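PDB 2YV9: chloride intracellular channel exc-4 from Caenorhabditis elegans, which may insert into membranes and form chloride ion channels, and is required to regulate the lumen size of the growing excretory canal. Local coordinates for residues Pro80-Glu85 / Glu98-His103. Residues are numbered along the deposited sequence; the frame is centred on the assembly and turned at random.
With CA (calcium ion), chain C.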
loop_
_atom_site.group_PDB
_atom_site.type_symbol
_atom_site.label_atom_id
_atom_site.label_comp_id
_atom_site.label_asym_id
_atom_site.label_seq_id
_atom_site.Cartn_x
_atom_site.Cartn_y
_atom_site.Cartn_z
ATOM N N PRO A 80 -0.255 6.411 2.112
ATOM C CA PRO A 80 0.842 6.819 2.981
ATOM C C PRO A 80 2.220 6.410 2.471
ATOM O O PRO A 80 2.415 5.328 1.882
ATOM C CB PRO A 80 0.571 6.041 4.264
ATOM C CG PRO A 80 -0.163 4.820 3.793
ATOM C CD PRO A 80 -0.971 5.226 2.642
ATOM N N ILE A 81 3.178 7.310 2.703
ATOM C CA ILE A 81 4.576 7.089 2.390
ATOM C C ILE A 81 5.357 7.575 3.637
ATOM O O ILE A 81 5.066 8.638 4.176
ATOM C CB ILE A 81 5.064 7.919 1.148
ATOM C CG1 ILE A 81 4.457 7.327 -0.107
ATOM C CG2 ILE A 81 6.544 7.835 0.995
ATOM C CD1 ILE A 81 4.534 8.292 -1.279
ATOM N N MET A 82 6.362 6.815 4.062
ATOM C CA MET A 82 7.162 7.141 5.233
ATOM C C MET A 82 8.620 7.248 4.843
ATOM O O MET A 82 9.144 6.357 4.092
ATOM C CB MET A 82 6.956 6.125 6.357
ATOM C CG MET A 82 7.544 6.589 7.692
ATOM S SD MET A 82 7.065 5.480 9.035
ATOM C CE MET A 82 7.948 3.985 8.711
ATOM N N ILE A 83 9.261 8.356 5.295
ATOM C CA ILE A 83 10.646 8.645 4.981
ATOM C C ILE A 83 11.488 8.586 6.224
ATOM O O ILE A 83 11.072 9.114 7.284
ATOM C CB ILE A 83 10.861 10.066 4.383
ATOM C CG1 ILE A 83 9.853 10.342 3.277
ATOM C CG2 ILE A 83 12.255 10.161 3.824
ATOM C CD1 ILE A 83 9.873 9.372 2.276
ATOM N N GLU A 84 12.615 7.893 6.117
ATOM C CA GLU A 84 13.614 7.889 7.239
ATOM C C GLU A 84 14.933 8.357 6.647
ATOM O O GLU A 84 15.813 7.590 6.283
ATOM C CB GLU A 84 13.727 6.529 7.886
ATOM C CG GLU A 84 14.496 6.511 9.213
ATOM C CD GLU A 84 14.274 5.205 9.976
ATOM O OE1 GLU A 84 13.583 4.276 9.466
ATOM O OE2 GLU A 84 14.827 5.075 11.090
ATOM N N GLU A 85 15.042 9.661 6.531
ATOM C CA GLU A 85 16.120 10.282 5.773
ATOM C C GLU A 85 17.501 9.950 6.333
ATOM O O GLU A 85 18.434 9.715 5.575
ATOM C CB GLU A 85 15.924 11.776 5.743
ATOM C CG GLU A 85 16.016 12.300 4.391
ATOM C CD GLU A 85 15.828 13.780 4.349
ATOM O OE1 GLU A 85 15.153 14.343 5.217
ATOM O OE2 GLU A 85 16.385 14.359 3.406
ATOM N N GLU A 98 4.584 -0.669 7.667
ATOM C CA GLU A 98 4.189 -1.461 8.851
ATOM C C GLU A 98 5.394 -2.192 9.430
ATOM O O GLU A 98 5.548 -2.278 10.648
ATOM C CB GLU A 98 3.160 -2.503 8.519
ATOM C CG GLU A 98 2.581 -3.190 9.732
ATOM C CD GLU A 98 1.548 -4.214 9.319
ATOM O OE1 GLU A 98 0.363 -3.901 9.404
ATOM O OE2 GLU A 98 1.902 -5.298 8.820
ATOM N N GLY A 99 6.218 -2.754 8.533
ATOM C CA GLY A 99 7.430 -3.520 8.924
ATOM C C GLY A 99 8.366 -2.699 9.793
ATOM O O GLY A 99 8.909 -3.161 10.817
ATOM N N ARG A 100 8.573 -1.466 9.398
ATOM C CA ARG A 100 9.494 -0.591 10.134
ATOM C C ARG A 100 8.888 -0.223 11.507
ATOM O O ARG A 100 9.579 -0.217 12.535
ATOM C CB ARG A 100 9.845 0.664 9.332
ATOM C CG ARG A 100 10.819 1.622 10.076
ATOM C CD ARG A 100 12.144 0.922 10.485
ATOM N NE ARG A 100 13.016 1.929 11.087
ATOM C CZ ARG A 100 13.785 1.738 12.162
ATOM N NH1 ARG A 100 13.823 0.566 12.777
ATOM N NH2 ARG A 100 14.503 2.759 12.638
ATOM N N ILE A 101 7.592 0.068 11.538
ATOM C CA ILE A 101 6.928 0.434 12.807
ATOM C C ILE A 101 6.884 -0.791 13.723
ATOM O O ILE A 101 7.107 -0.668 14.929
ATOM C CB ILE A 101 5.532 1.055 12.568
ATOM C CG1 ILE A 101 5.618 2.260 11.618
ATOM C CG2 ILE A 101 4.869 1.436 13.921
ATOM C CD1 ILE A 101 4.219 2.728 11.147
ATOM N N PHE A 102 6.625 -1.972 13.168
ATOM C CA PHE A 102 6.596 -3.239 13.904
ATOM C C PHE A 102 7.957 -3.489 14.553
ATOM O O PHE A 102 8.020 -3.933 15.723
ATOM C CB PHE A 102 6.311 -4.377 12.926
ATOM C CG PHE A 102 6.305 -5.753 13.549
ATOM C CD1 PHE A 102 5.106 -6.350 13.878
ATOM C CD2 PHE A 102 7.473 -6.451 13.746
ATOM C CE1 PHE A 102 5.069 -7.628 14.433
ATOM C CE2 PHE A 102 7.448 -7.710 14.325
ATOM C CZ PHE A 102 6.232 -8.296 14.645
ATOM N N HIS A 103 9.020 -3.219 13.801
ATOM C CA HIS A 103 10.393 -3.456 14.266
ATOM C C HIS A 103 10.655 -2.587 15.472
ATOM O O HIS A 103 11.113 -3.089 16.524
ATOM C CB HIS A 103 11.433 -3.156 13.177
ATOM C CG HIS A 103 12.836 -3.417 13.619
ATOM N ND1 HIS A 103 13.568 -2.499 14.348
ATOM C CD2 HIS A 103 13.616 -4.516 13.499
ATOM C CE1 HIS A 103 14.752 -3.017 14.630
ATOM N NE2 HIS A 103 14.805 -4.240 14.134
HETATM CA CA CA C . 1.612 3.503 0.127
HETATM O O HOH W 1 -0.909 3.549 -0.787
#
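In the thioredoxin-like N-terminal domain of this GST-fold protein, strand 81-84 packs on helix 94-107, E84 meeting R100, and M82 meeting R100 and I101. E84 and R100 form a two-bonded, side-on salt bridge: NE of R100 donates to OE1 of E84 at 2.9 Å, and NH2 of R100 donates to OE2 of E84 at 2.8 Å. Both oxygens use their syn lone pairs, and the carboxylate and guanidinium planes lie only 11° apart, so the pairing is nearly flat. With CG anti to the backbone N (chi1 180°) and a bend at chi2 (57°), the R100 chain brings the NE and NH2 edge of its guanidinium to E84. OE1 of E84 is also hydrogen-bonded to the hydroxyl of Y91, so two partners share this oxygen. Beside the charged pair, the M82 methyl CE meets CB of R100 at 3.9 Å and CG1 of I101 at 4.1 Å. A leucine in place of R100 would probably leave the E84 carboxylate without its positive mate and both bonds from NE and NH2. Just before the strand, the carbonyl oxygens of P80, Q78 and T92 bind the calcium ion. Strand 81-84 lies between strands 19-25 and 89-91, while I101 also packs against E46 of helix 38-52.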